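Local atomic coordinates of diaminobutyrate-pyruvate transaminase and L-2,4-diaminobutyrate decarboxylase (Vibrio parahaemolyticus, PDB entry 2QMA), a protein that probably acts as a pyridoxal 5'-phosphate-dependent transaminase and carbon-carbon lyase, this chain being its C-terminal decarboxylase domain. Residues V145-C150 against K158-F163; D151-S156 against A335-D340; I205-K210 against V229-A234; F260-T265 against H287-H292; D276-A281 against V313-S318. One frame throughout, in Å; residues are numbered along the deposited sequence.

Contact 1: V145-C150 against K158-F163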
# COMPACT_ATOMS: atom_id res chain seq x y z
N VAL A 145 2.70 -0.77 -18.32
CA VAL A 145 2.78 0.60 -17.79
C VAL A 145 4.23 0.87 -17.36
O VAL A 145 4.77 1.97 -17.61
CB VAL A 145 1.81 0.81 -16.59
CG1 VAL A 145 2.12 2.11 -15.84
CG2 VAL A 145 0.35 0.74 -17.00
N VAL A 146 4.85 -0.13 -16.71
CA VAL A 146 6.26 0.00 -16.29
C VAL A 146 7.17 0.25 -17.52
O VAL A 146 8.05 1.12 -17.49
CB VAL A 146 6.76 -1.22 -15.46
CG1 VAL A 146 8.29 -1.21 -15.39
CG2 VAL A 146 6.22 -1.14 -14.01
N ASN A 147 6.98 -0.57 -18.56
CA ASN A 147 7.77 -0.45 -19.79
C ASN A 147 7.60 0.93 -20.41
O ASN A 147 8.57 1.56 -20.85
CB ASN A 147 7.36 -1.53 -20.81
CG ASN A 147 7.78 -2.93 -20.40
OD1 ASN A 147 7.31 -3.89 -20.99
ND2 ASN A 147 8.68 -3.06 -19.41
N TRP A 148 6.35 1.40 -20.42
CA TRP A 148 6.01 2.73 -20.95
C TRP A 148 6.77 3.81 -20.14
O TRP A 148 7.37 4.72 -20.70
CB TRP A 148 4.47 2.93 -20.88
CG TRP A 148 3.95 4.23 -21.39
CD1 TRP A 148 3.76 4.58 -22.69
CD2 TRP A 148 3.56 5.37 -20.60
NE1 TRP A 148 3.30 5.86 -22.77
CE2 TRP A 148 3.17 6.39 -21.51
CE3 TRP A 148 3.56 5.66 -19.21
CZ2 TRP A 148 2.71 7.65 -21.09
CZ3 TRP A 148 3.14 6.91 -18.78
CH2 TRP A 148 2.71 7.90 -19.71
N LEU A 149 6.74 3.68 -18.83
CA LEU A 149 7.38 4.66 -17.95
C LEU A 149 8.87 4.72 -18.23
O LEU A 149 9.46 5.79 -18.33
CB LEU A 149 7.17 4.24 -16.48
CG LEU A 149 5.78 4.50 -15.92
CD1 LEU A 149 5.66 3.85 -14.52
CD2 LEU A 149 5.53 6.03 -15.91
N CYS A 150 9.48 3.56 -18.35
CA CYS A 150 10.93 3.46 -18.63
C CYS A 150 11.27 4.22 -19.92
O CYS A 150 12.27 4.93 -19.97
CB CYS A 150 11.35 2.00 -18.70
SG CYS A 150 11.40 1.24 -17.02
N LYS A 158 18.24 -2.02 -20.42
CA LYS A 158 18.13 -2.91 -19.26
C LYS A 158 17.15 -2.48 -18.17
O LYS A 158 17.05 -3.16 -17.12
CB LYS A 158 19.53 -3.13 -18.67
CG LYS A 158 20.51 -3.56 -19.73
CD LYS A 158 21.60 -4.40 -19.11
CE LYS A 158 22.96 -3.73 -19.24
NZ LYS A 158 24.02 -4.74 -18.96
N ALA A 159 16.41 -1.40 -18.40
CA ALA A 159 15.64 -0.80 -17.32
C ALA A 159 14.40 -1.64 -17.00
O ALA A 159 13.94 -2.45 -17.83
CB ALA A 159 15.28 0.59 -17.67
N ASP A 160 13.88 -1.47 -15.78
CA ASP A 160 12.63 -2.12 -15.37
C ASP A 160 12.10 -1.34 -14.17
O ASP A 160 12.71 -0.35 -13.76
CB ASP A 160 12.85 -3.61 -15.06
CG ASP A 160 11.56 -4.44 -15.08
OD1 ASP A 160 10.45 -3.90 -15.38
OD2 ASP A 160 11.70 -5.67 -14.80
N GLY A 161 10.97 -1.77 -13.60
CA GLY A 161 10.39 -1.08 -12.48
C GLY A 161 9.35 -1.96 -11.83
O GLY A 161 9.07 -3.07 -12.33
N ILE A 162 8.79 -1.49 -10.73
CA ILE A 162 7.63 -2.13 -10.13
C ILE A 162 6.83 -1.08 -9.41
O ILE A 162 7.39 -0.12 -8.85
CB ILE A 162 7.93 -3.10 -8.98
CG1 ILE A 162 9.39 -3.11 -8.60
CG2 ILE A 162 7.01 -4.42 -9.03
CD1 ILE A 162 9.61 -1.92 -7.73
N PHE A 163 5.54 -1.34 -9.30
CA PHE A 163 4.68 -0.40 -8.61
C PHE A 163 4.81 -0.61 -7.12
O PHE A 163 4.97 -1.74 -6.67
CB PHE A 163 3.23 -0.57 -9.06
CG PHE A 163 2.86 0.30 -10.21
CD1 PHE A 163 3.40 0.08 -11.48
CD2 PHE A 163 1.98 1.39 -10.02
CE1 PHE A 163 3.04 0.91 -12.57
CE2 PHE A 163 1.58 2.22 -11.10
CZ PHE A 163 2.12 1.99 -12.37

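Contact 2: D151-S156 against A335-D340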
# COMPACT_ATOMS: atom_id res chain seq x y z
N ASP A 151 10.42 4.10 -20.95
CA ASP A 151 10.53 4.93 -22.18
C ASP A 151 10.47 6.45 -21.95
O ASP A 151 11.34 7.22 -22.44
CB ASP A 151 9.50 4.44 -23.22
CG ASP A 151 8.52 5.54 -23.74
OD1 ASP A 151 7.29 5.39 -23.40
OD2 ASP A 151 8.95 6.48 -24.52
N LYS A 152 9.48 6.85 -21.16
CA LYS A 152 9.21 8.25 -20.91
C LYS A 152 10.39 8.91 -20.23
O LYS A 152 10.70 10.07 -20.53
CB LYS A 152 7.92 8.43 -20.12
CG LYS A 152 6.65 8.14 -20.92
CD LYS A 152 6.60 9.06 -22.18
CE LYS A 152 5.39 8.81 -23.03
NZ LYS A 152 5.39 9.64 -24.28
N TYR A 153 11.09 8.16 -19.37
CA TYR A 153 12.26 8.68 -18.64
C TYR A 153 13.57 8.41 -19.40
O TYR A 153 14.66 8.70 -18.88
CB TYR A 153 12.31 8.15 -17.18
CG TYR A 153 11.26 8.79 -16.30
CD1 TYR A 153 11.46 10.05 -15.75
CD2 TYR A 153 10.03 8.17 -16.06
CE1 TYR A 153 10.47 10.66 -14.99
CE2 TYR A 153 9.03 8.78 -15.30
CZ TYR A 153 9.25 10.02 -14.78
OH TYR A 153 8.26 10.63 -14.02
N ASP A 154 13.46 7.84 -20.61
CA ASP A 154 14.63 7.63 -21.51
C ASP A 154 15.70 6.71 -20.90
O ASP A 154 16.90 6.90 -21.11
CB ASP A 154 15.23 8.99 -21.92
CG ASP A 154 14.28 9.82 -22.75
OD1 ASP A 154 13.74 9.27 -23.73
OD2 ASP A 154 14.03 11.01 -22.42
N LEU A 155 15.27 5.69 -20.15
CA LEU A 155 16.18 4.77 -19.49
C LEU A 155 16.75 3.75 -20.48
O LEU A 155 16.21 3.61 -21.58
CB LEU A 155 15.47 4.06 -18.32
CG LEU A 155 14.78 4.95 -17.26
CD1 LEU A 155 14.07 4.08 -16.21
CD2 LEU A 155 15.74 5.91 -16.57
N SER A 156 17.83 3.08 -20.09
CA SER A 156 18.55 2.08 -20.94
C SER A 156 17.73 0.85 -21.32
O SER A 156 16.63 0.61 -20.78
CB SER A 156 19.89 1.60 -20.27
OG SER A 156 19.73 0.66 -19.17
N ALA A 335 5.76 4.17 -8.29
CA ALA A 335 6.63 3.07 -8.82
C ALA A 335 8.06 3.44 -8.53
O ALA A 335 8.37 4.60 -8.30
CB ALA A 335 6.46 2.92 -10.30
N LEU A 336 8.90 2.44 -8.60
CA LEU A 336 10.31 2.63 -8.56
C LEU A 336 10.88 2.09 -9.84
O LEU A 336 10.69 0.89 -10.15
CB LEU A 336 10.90 1.86 -7.41
CG LEU A 336 12.44 2.09 -7.33
CD1 LEU A 336 12.75 3.46 -6.64
CD2 LEU A 336 13.09 0.92 -6.67
N LEU A 337 11.60 2.93 -10.57
CA LEU A 337 12.25 2.50 -11.82
C LEU A 337 13.74 2.33 -11.56
O LEU A 337 14.35 3.07 -10.74
CB LEU A 337 12.04 3.53 -12.94
CG LEU A 337 10.58 3.99 -13.14
CD1 LEU A 337 10.58 5.05 -14.25
CD2 LEU A 337 9.65 2.80 -13.51
N VAL A 338 14.31 1.37 -12.25
CA VAL A 338 15.75 1.18 -12.21
C VAL A 338 16.33 1.10 -13.63
O VAL A 338 15.69 0.57 -14.55
CB VAL A 338 16.23 -0.08 -11.35
CG1 VAL A 338 15.78 0.05 -9.83
CG2 VAL A 338 15.84 -1.41 -12.00
N ASN A 339 17.52 1.66 -13.79
CA ASN A 339 18.18 1.65 -15.07
C ASN A 339 18.71 0.27 -15.44
O ASN A 339 18.82 -0.07 -16.63
CB ASN A 339 19.30 2.71 -15.15
CG ASN A 339 19.04 3.75 -16.24
OD1 ASN A 339 18.60 3.40 -17.35
ND2 ASN A 339 19.33 5.03 -15.94
N ASP A 340 19.00 -0.55 -14.43
CA ASP A 340 19.55 -1.92 -14.73
C ASP A 340 18.80 -2.93 -13.87
O ASP A 340 19.03 -3.03 -12.67
CB ASP A 340 21.05 -1.95 -14.41
CG ASP A 340 21.71 -3.24 -14.83
OD1 ASP A 340 20.99 -4.27 -15.01
OD2 ASP A 340 22.95 -3.24 -14.99

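Contact 3: I205-K210 against V229-A234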
# COMPACT_ATOMS: atom_id res chain seq x y z
N ILE A 205 24.92 8.30 2.91
CA ILE A 205 24.02 8.73 1.85
C ILE A 205 24.07 10.28 1.84
O ILE A 205 23.87 10.95 2.87
CB ILE A 205 22.59 8.31 2.15
CG1 ILE A 205 22.48 6.79 2.32
CG2 ILE A 205 21.60 8.94 1.10
CD1 ILE A 205 21.20 6.35 3.11
N VAL A 206 24.36 10.82 0.67
CA VAL A 206 24.48 12.25 0.51
C VAL A 206 23.13 12.81 0.01
O VAL A 206 22.53 12.26 -0.94
CB VAL A 206 25.63 12.60 -0.52
CG1 VAL A 206 25.72 14.12 -0.68
CG2 VAL A 206 26.96 11.97 -0.13
N CYS A 207 22.62 13.84 0.67
CA CYS A 207 21.41 14.52 0.21
C CYS A 207 21.46 16.01 0.60
O CYS A 207 22.40 16.45 1.25
CB CYS A 207 20.16 13.84 0.78
SG CYS A 207 20.01 13.96 2.53
N SER A 208 20.47 16.77 0.17
CA SER A 208 20.45 18.20 0.48
C SER A 208 19.66 18.39 1.76
O SER A 208 18.92 17.50 2.18
CB SER A 208 19.90 19.03 -0.67
OG SER A 208 18.50 19.11 -0.64
N LYS A 209 19.82 19.56 2.38
CA LYS A 209 18.99 19.93 3.51
C LYS A 209 17.48 19.98 3.20
O LYS A 209 16.65 19.91 4.11
CB LYS A 209 19.49 21.26 4.11
CG LYS A 209 20.99 21.19 4.49
CD LYS A 209 21.28 21.81 5.85
CE LYS A 209 21.09 20.75 6.95
NZ LYS A 209 21.45 21.27 8.33
N LYS A 210 17.14 20.11 1.92
CA LYS A 210 15.73 20.15 1.53
C LYS A 210 15.17 18.82 0.97
O LYS A 210 14.04 18.81 0.43
CB LYS A 210 15.45 21.33 0.54
CG LYS A 210 15.67 22.73 1.09
CD LYS A 210 14.55 23.17 2.06
CE LYS A 210 14.71 24.60 2.52
NZ LYS A 210 14.05 24.80 3.86
N VAL A 229 23.30 9.69 7.11
CA VAL A 229 22.90 10.70 6.12
C VAL A 229 23.79 11.91 6.26
O VAL A 229 23.91 12.50 7.33
CB VAL A 229 21.42 11.10 6.28
CG1 VAL A 229 21.00 12.15 5.22
CG2 VAL A 229 20.53 9.88 6.17
N MSE A 230 24.42 12.28 5.14
CA MSE A 230 25.36 13.39 5.06
C MSE A 230 24.65 14.49 4.29
O MSE A 230 24.36 14.33 3.10
CB MSE A 230 26.53 12.89 4.22
CG MSE A 230 27.83 13.10 4.80
SE MSE A 230 29.06 12.24 3.54
CE MSE A 230 30.14 13.70 3.76
N THR A 231 24.33 15.60 4.94
CA THR A 231 23.56 16.60 4.23
C THR A 231 24.48 17.66 3.61
O THR A 231 25.58 17.95 4.11
CB THR A 231 22.48 17.27 5.10
OG1 THR A 231 23.12 18.13 6.05
CG2 THR A 231 21.59 16.24 5.84
N VAL A 232 24.06 18.20 2.48
CA VAL A 232 24.79 19.26 1.80
C VAL A 232 23.90 20.50 1.84
O VAL A 232 22.68 20.40 1.71
CB VAL A 232 25.09 18.87 0.32
CG1 VAL A 232 25.91 19.94 -0.39
CG2 VAL A 232 25.82 17.52 0.27
N ASP A 233 24.51 21.68 1.97
CA ASP A 233 23.75 22.92 2.00
C ASP A 233 22.88 23.05 0.76
O ASP A 233 23.25 22.57 -0.32
CB ASP A 233 24.70 24.11 2.05
CG ASP A 233 25.43 24.21 3.38
OD1 ASP A 233 24.99 23.56 4.35
OD2 ASP A 233 26.45 24.94 3.45
N ALA A 234 21.71 23.66 0.95
CA ALA A 234 20.81 24.03 -0.11
C ALA A 234 20.97 25.53 -0.45
O ALA A 234 21.27 26.38 0.42
CB ALA A 234 19.36 23.71 0.26

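Contact 4: F260-T265 against H287-H292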
# COMPACT_ATOMS: atom_id res chain seq x y z
N PHE A 260 28.13 6.22 -0.65
CA PHE A 260 27.76 5.19 -1.63
C PHE A 260 26.50 5.52 -2.41
O PHE A 260 26.19 4.88 -3.42
CB PHE A 260 27.55 3.83 -0.91
CG PHE A 260 26.26 3.73 -0.11
CD1 PHE A 260 25.11 3.17 -0.66
CD2 PHE A 260 26.21 4.22 1.19
CE1 PHE A 260 23.91 3.06 0.09
CE2 PHE A 260 25.04 4.14 1.94
CZ PHE A 260 23.88 3.54 1.40
N ALA A 261 25.74 6.50 -1.91
CA ALA A 261 24.53 6.89 -2.62
C ALA A 261 24.28 8.38 -2.48
O ALA A 261 24.61 8.98 -1.45
CB ALA A 261 23.28 6.15 -2.05
N ILE A 262 23.59 8.91 -3.48
CA ILE A 262 23.31 10.37 -3.45
C ILE A 262 21.88 10.56 -3.90
O ILE A 262 21.48 9.98 -4.91
CB ILE A 262 24.32 11.20 -4.33
CG1 ILE A 262 23.99 12.70 -4.15
CG2 ILE A 262 24.29 10.77 -5.79
CD1 ILE A 262 25.21 13.65 -4.45
N VAL A 263 21.12 11.39 -3.19
CA VAL A 263 19.76 11.61 -3.57
C VAL A 263 19.62 12.95 -4.31
O VAL A 263 19.92 14.02 -3.73
CB VAL A 263 18.79 11.52 -2.35
CG1 VAL A 263 17.37 11.86 -2.76
CG2 VAL A 263 18.85 10.10 -1.73
N GLY A 264 19.16 12.89 -5.57
CA GLY A 264 18.80 14.12 -6.29
C GLY A 264 17.30 14.33 -6.17
O GLY A 264 16.53 13.43 -6.46
N THR A 265 16.86 15.51 -5.75
CA THR A 265 15.38 15.67 -5.51
C THR A 265 14.82 16.44 -6.71
O THR A 265 15.33 17.52 -7.02
CB THR A 265 15.05 16.34 -4.12
OG1 THR A 265 15.60 15.53 -3.06
CG2 THR A 265 13.54 16.47 -3.88
N HIS A 287 32.68 9.38 -8.15
CA HIS A 287 32.79 8.80 -6.79
C HIS A 287 32.23 7.40 -6.66
O HIS A 287 32.28 6.83 -5.60
CB HIS A 287 32.23 9.79 -5.76
CG HIS A 287 32.98 11.09 -5.74
ND1 HIS A 287 34.29 11.19 -5.30
CD2 HIS A 287 32.63 12.34 -6.12
CE1 HIS A 287 34.69 12.44 -5.37
NE2 HIS A 287 33.70 13.17 -5.87
N ASP A 288 31.81 6.80 -7.78
CA ASP A 288 31.32 5.43 -7.77
C ASP A 288 30.15 5.22 -6.82
O ASP A 288 30.21 4.34 -5.95
CB ASP A 288 32.48 4.46 -7.46
CG ASP A 288 33.28 4.16 -8.71
OD1 ASP A 288 32.69 3.58 -9.67
OD2 ASP A 288 34.45 4.59 -8.78
N MSE A 289 29.13 6.07 -6.96
CA MSE A 289 27.89 6.02 -6.12
C MSE A 289 26.67 5.68 -6.95
O MSE A 289 26.63 5.84 -8.17
CB MSE A 289 27.62 7.37 -5.37
CG MSE A 289 28.84 7.99 -4.64
SE MSE A 289 28.50 9.66 -3.77
CE MSE A 289 28.16 10.76 -5.34
N TRP A 290 25.63 5.27 -6.24
CA TRP A 290 24.26 5.11 -6.75
C TRP A 290 23.50 6.45 -6.65
O TRP A 290 23.34 6.98 -5.54
CB TRP A 290 23.59 4.11 -5.82
CG TRP A 290 22.24 3.71 -6.17
CD1 TRP A 290 21.08 4.48 -6.06
CD2 TRP A 290 21.82 2.41 -6.62
NE1 TRP A 290 19.99 3.73 -6.46
CE2 TRP A 290 20.41 2.46 -6.80
CE3 TRP A 290 22.51 1.23 -6.92
CZ2 TRP A 290 19.67 1.37 -7.29
CZ3 TRP A 290 21.78 0.15 -7.38
CH2 TRP A 290 20.38 0.22 -7.57
N MSE A 291 22.98 6.96 -7.77
CA MSE A 291 22.15 8.14 -7.72
C MSE A 291 20.72 7.68 -7.74
O MSE A 291 20.28 7.00 -8.69
CB MSE A 291 22.36 9.10 -8.89
CG MSE A 291 21.27 10.28 -8.76
SE MSE A 291 21.50 11.67 -10.10
CE MSE A 291 20.91 10.74 -11.69
N HIS A 292 20.02 8.06 -6.69
CA HIS A 292 18.58 7.82 -6.58
C HIS A 292 17.90 9.16 -6.82
O HIS A 292 18.21 10.16 -6.14
CB HIS A 292 18.19 7.20 -5.21
CG HIS A 292 16.70 7.15 -5.01
ND1 HIS A 292 15.88 6.25 -5.65
CD2 HIS A 292 15.87 7.95 -4.27
CE1 HIS A 292 14.62 6.48 -5.33
NE2 HIS A 292 14.58 7.48 -4.46

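Contact 5: D276-A281 against V313-S318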
# COMPACT_ATOMS: atom_id res chain seq x y z
N ASP A 276 20.23 19.90 -9.60
CA ASP A 276 20.98 19.67 -10.80
C ASP A 276 21.34 18.16 -10.91
O ASP A 276 22.44 17.70 -10.49
CB ASP A 276 22.25 20.55 -10.79
CG ASP A 276 23.02 20.45 -12.09
OD1 ASP A 276 22.75 19.51 -12.88
OD2 ASP A 276 23.94 21.28 -12.30
N LEU A 277 20.39 17.41 -11.46
CA LEU A 277 20.46 15.96 -11.52
C LEU A 277 21.63 15.51 -12.40
O LEU A 277 22.24 14.50 -12.13
CB LEU A 277 19.14 15.42 -12.08
CG LEU A 277 17.86 15.60 -11.27
CD1 LEU A 277 16.67 14.72 -11.91
CD2 LEU A 277 18.10 15.31 -9.76
N ASP A 278 21.93 16.25 -13.46
CA ASP A 278 23.06 15.89 -14.31
C ASP A 278 24.40 15.99 -13.60
O ASP A 278 25.25 15.13 -13.73
CB ASP A 278 23.05 16.77 -15.57
CG ASP A 278 23.71 16.08 -16.73
OD1 ASP A 278 23.35 14.94 -17.05
OD2 ASP A 278 24.59 16.69 -17.33
N PHE A 279 24.61 17.05 -12.84
CA PHE A 279 25.86 17.14 -12.05
C PHE A 279 25.95 16.10 -10.93
O PHE A 279 27.02 15.54 -10.67
CB PHE A 279 26.03 18.54 -11.44
CG PHE A 279 27.33 18.72 -10.76
CD1 PHE A 279 28.46 19.06 -11.50
CD2 PHE A 279 27.46 18.54 -9.38
CE1 PHE A 279 29.71 19.24 -10.85
CE2 PHE A 279 28.66 18.72 -8.75
CZ PHE A 279 29.81 19.08 -9.49
N ILE A 280 24.81 15.82 -10.31
CA ILE A 280 24.76 14.79 -9.27
C ILE A 280 25.15 13.45 -9.94
O ILE A 280 25.93 12.66 -9.38
CB ILE A 280 23.41 14.74 -8.62
CG1 ILE A 280 23.24 16.03 -7.79
CG2 ILE A 280 23.27 13.51 -7.68
CD1 ILE A 280 21.84 16.22 -7.18
N ALA A 281 24.66 13.23 -11.16
CA ALA A 281 24.96 11.99 -11.88
C ALA A 281 26.44 11.93 -12.18
O ALA A 281 27.07 10.84 -12.14
CB ALA A 281 24.08 11.85 -13.19
N VAL A 313 18.03 12.88 -15.14
CA VAL A 313 17.13 11.82 -14.63
C VAL A 313 17.32 10.54 -15.43
O VAL A 313 17.29 9.45 -14.86
CB VAL A 313 15.62 12.25 -14.56
CG1 VAL A 313 15.00 12.30 -15.93
CG2 VAL A 313 14.80 11.26 -13.66
N GLU A 314 17.59 10.66 -16.74
CA GLU A 314 17.75 9.41 -17.53
C GLU A 314 18.97 8.52 -17.15
O GLU A 314 19.06 7.38 -17.62
CB GLU A 314 17.78 9.70 -19.05
CG GLU A 314 19.08 10.37 -19.58
CD GLU A 314 19.38 11.81 -19.07
OE1 GLU A 314 18.45 12.53 -18.52
OE2 GLU A 314 20.56 12.23 -19.29
N ARG A 315 19.90 9.07 -16.38
CA ARG A 315 21.12 8.39 -15.96
C ARG A 315 21.05 7.80 -14.53
O ARG A 315 22.00 7.12 -14.11
CB ARG A 315 22.29 9.39 -16.02
CG ARG A 315 22.42 10.14 -17.39
CD ARG A 315 23.37 11.33 -17.29
NE ARG A 315 24.67 10.90 -16.81
CZ ARG A 315 25.60 11.70 -16.30
NH1 ARG A 315 26.74 11.16 -15.92
NH2 ARG A 315 25.38 13.01 -16.15
N ALA A 316 19.92 8.03 -13.83
CA ALA A 316 19.74 7.58 -12.43
C ALA A 316 19.90 6.08 -12.31
O ALA A 316 19.48 5.32 -13.21
CB ALA A 316 18.36 7.97 -11.93
N HIS A 317 20.45 5.64 -11.19
CA HIS A 317 20.36 4.21 -10.89
C HIS A 317 18.94 3.82 -10.54
O HIS A 317 18.50 2.71 -10.89
CB HIS A 317 21.26 3.80 -9.73
CG HIS A 317 22.73 3.84 -10.03
ND1 HIS A 317 23.41 5.03 -10.24
CD2 HIS A 317 23.64 2.85 -10.15
CE1 HIS A 317 24.68 4.76 -10.47
NE2 HIS A 317 24.85 3.44 -10.42
N SER A 318 18.24 4.71 -9.80
CA SER A 318 16.84 4.45 -9.46
C SER A 318 16.07 5.76 -9.44
O SER A 318 16.66 6.82 -9.18
CB SER A 318 16.74 3.75 -8.10
OG SER A 318 17.38 4.49 -7.06

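Contact 1: V145-C150 against K158-F163
Ala159 meets Cys150 where helix 136-152 packs on strand 160-164. That strand lies at one end, within this chain, of the mixed seven-stranded sheet of the pyridoxal-dependent decarboxylase domain. The contact is thus a helix laid on a sheet edge. The short helix and strand axes pass 7.6 Å apart, and their directions differ by 128°. Ala159 CB lies 4.0 Å from Cys150 SG. This sulphur stands beside its own backbone N, anti to the carbonyl carbon, and also comes 3.9 Å from Asp160 O.

Asp160 is next. Its CB points away from the helix, but the carboxylate comes back. Asp160 OD1 touches Val146 CG1 at 3.4 Å, and the two side chains cross at about a right angle. The same oxygen accepts a hydrogen bond from Gln143 NE2 on the helix and a weak one from Gly161 N. The carboxylate is therefore tied to both the helix and its own strand.

Gly161 has no side chain, and Val146 packs directly on its backbone. Val146 CG1 is 3.3 Å from Gly161 N. Ile162 points away from the helix and touches Leu336 of the next strand. Phe163 turns its ring back toward the helix. Its backbone N is bonded to Glu142 OE2, and its ring meets that of Phe323. Val146 CG2 reaches the ring edge, 4.0 Å from Phe163 CD1. Val145 CG1, anti to its backbone N (chi1 167°), lies in the ring plane at the edge, 3.5 Å from Phe163 CZ.

Contact 2: D151-S156 against A335-D340
Asn339 and Leu155 bury the most surface here, followed by Leu337. Asn339 sits just past the end of strand 334-338 and turns its amide toward the segment 151-156. Its OD1 takes the backbone N of Ser156 at 2.9 Å. The bond is straight, 170° at the hydrogen, and the donor lies nearly along the C=O axis. Ser156 OG adds a weak bond to the same Asn339 OD1, at 3.5 Å. The other end of the amide is used too: ND2 gives hydrogen bonds to Ala316 O and Glu314 O. With partners at both ends, the rotation of the amide is well defined.

Leu155 lies against this amide, with its CG anti to the carbonyl carbon, beside the backbone N (chi1 -54°). Its CB is 3.3 Å from Asn339 OD1, and its CD2 is 3.7 Å from Asn339 ND2. The other methyl, CD1, goes to Leu337 and stops 3.9 Å from Leu337 CB. These two leucines cross at about a right angle.

Leu337 also packs on Tyr153. Its CD1 is 3.6 Å from Tyr153 CD2. Between Tyr153 and Leu155, Asp154 has positive phi and ends the helix. Its side chain forms a salt bridge with Lys307. The helix end is a Schellman motif, and the chain leaving it is tied by the Asn339 side chain to the end of an inner strand of the mixed sheet.

Contact 3: I205-K210 against V229-A234
Cys207 and Val229 touch in the tight part of this parallel strand pair. Cys207 SG is 3.4 Å from Val229 CG1. It gets there because SG stands between its backbone N and carbonyl carbon (chi1 66°). On the other face of the sheet Val206 CG1 packs on Val232 CG2 at 3.5 Å. The selenium of selenomethionine Met230 is a looser neighbour, 4.2 Å from Val206 CG2.

Strands 203-208 and 229-232 belong to one beta-alpha-beta unit, joined through helix 214-221. That helix covers Cys207 and Val229. Helix 245-254 covers Val206, Met230 and Val232. The ladder is parallel: Met230 N bonds to Ile205 O at 2.7 Å, and Met230 O then takes Cys207 N. Val232 N goes on to Cys207 O, and Lys209 N to Val232 O at 3.1 Å.

Past the strand ends the contact opens to solvent and rests on lysine methylenes. Exposed Lys209 bends at chi2 and chi3, and its chain passes Val232 O to reach Thr231. Its CG lies 3.3 Å from Val232 O, and its CE is 3.4 Å from Thr231 OG1. Lys210 CG touches Ala234 CB at 3.9 Å; its side chain also meets Thr268. Its backbone N bonds to Ser208 OG, an ST turn.

Contact 4: F260-T265 against H287-H292
Ile262 packs on Met289 and Met291 inside a beta-alpha-beta unit, where strand 258-265 runs parallel to strand 290-295. Met289 and Met291 are selenomethionines. Ile262 CG2 is the touching branch. It stands between its own backbone N and carbonyl carbon, the crowded position. It meets Met289 CE at 3.9 Å and Met291 CB at 4.0 Å. The Met289 chain is bent at chi3 (-66°), which places CE beside the isoleucine; the two side chains cross obliquely.

Helix 277-287 links the two strands, and its Ile280 covers Ile262 and Met291. Asp288, with positive phi, follows the helix's last turn in a Schellman motif. The strand pair is a regular parallel ladder. Trp290 N bonds to Phe260 O at 2.9 Å. Ile262 N donates to Trp290 O at 2.8 Å. His292 N and Gly264 N continue to Ile262 O and His292 O.

The opposite face carries Ala261, Val263, Trp290 and His292. Ala261 CB is 4.3 Å from Trp290 CB. Val263 CG1 lies at the edge of the His292 ring, 4.5 Å from CD2. The ring nitrogens are buried but paired: ND1 with Ser318 OG and NE2 with Asn171 OD1. Trp290 NE1 bonds to the same Ser318 OG.

Contact 5: D276-A281 against V313-S318
Arg315 reaches across to Asp278 and Ala281 on helix 277-287. Its CB starts 4.2 Å from Ala281 CB. CG lies anti to the carbonyl carbon and leads the chain on. CD passes 3.6 Å from Asp278 OD1. At chi3 (56°) the chain bends and puts NE 3.8 Å from Ala281 CB. CZ comes closer still, 3.5 Å from the same Ala281 CB. This methyl sits over the centre of one guanidinium face.

At the tip the two nitrogens part. NH2 gives a hydrogen bond to Asp278 OD1 at 2.9 Å, with 152° at the hydrogen, and forms a salt bridge. The acid lies at the edge of the guanidinium, near its plane. Seen from the acid, however, the donor stands above the carboxylate, 67° out of its plane. The two flat groups are steeply inclined to each other. NH1 has its own salt bridge, to Asp282 OD1. Two acids of the helix therefore share one arginine. Asp278 and Arg315 also touch a crystal neighbour.

Glu314 OE2 is 4.5 Å from Asp278 OD1, while Glu314 OE1 accepts from Gly312 N. The Arg315 charge beside Asp278 may ease the closeness of these two acids. Deeper in, Leu277 CD1 packs on Val313 CB at 3.8 Å, the two side chains lying side by side.

The helix begins at Leu277. Asp276 before it is the N-cap, and its OD1 accepts Phe279 N. The contact joins the capped first turns of a beta-alpha-beta helix to the 3-10 turn that precedes strand 318-322 of the same sheet.

From the N terminus, contact 1 closes a short loop between helix 136-152 and strand 160-164. Contact 2 starts at the end of that helix and closes a much longer loop, at strand 334-338. The two cross, and their strands are neighbours in the mixed sheet. Contacts 3, 4 and 5 all nest inside the loop of contact 2. Contact 3 closes first, on the sheet edge far from contact 1, their centres about 28 Å apart. Contact 4 follows in series, and its strand 258-265 pairs with strand 203-208. Contact 5 crosses contact 4 and ties the connecting helix 277-287 to the approach of strand 318-322.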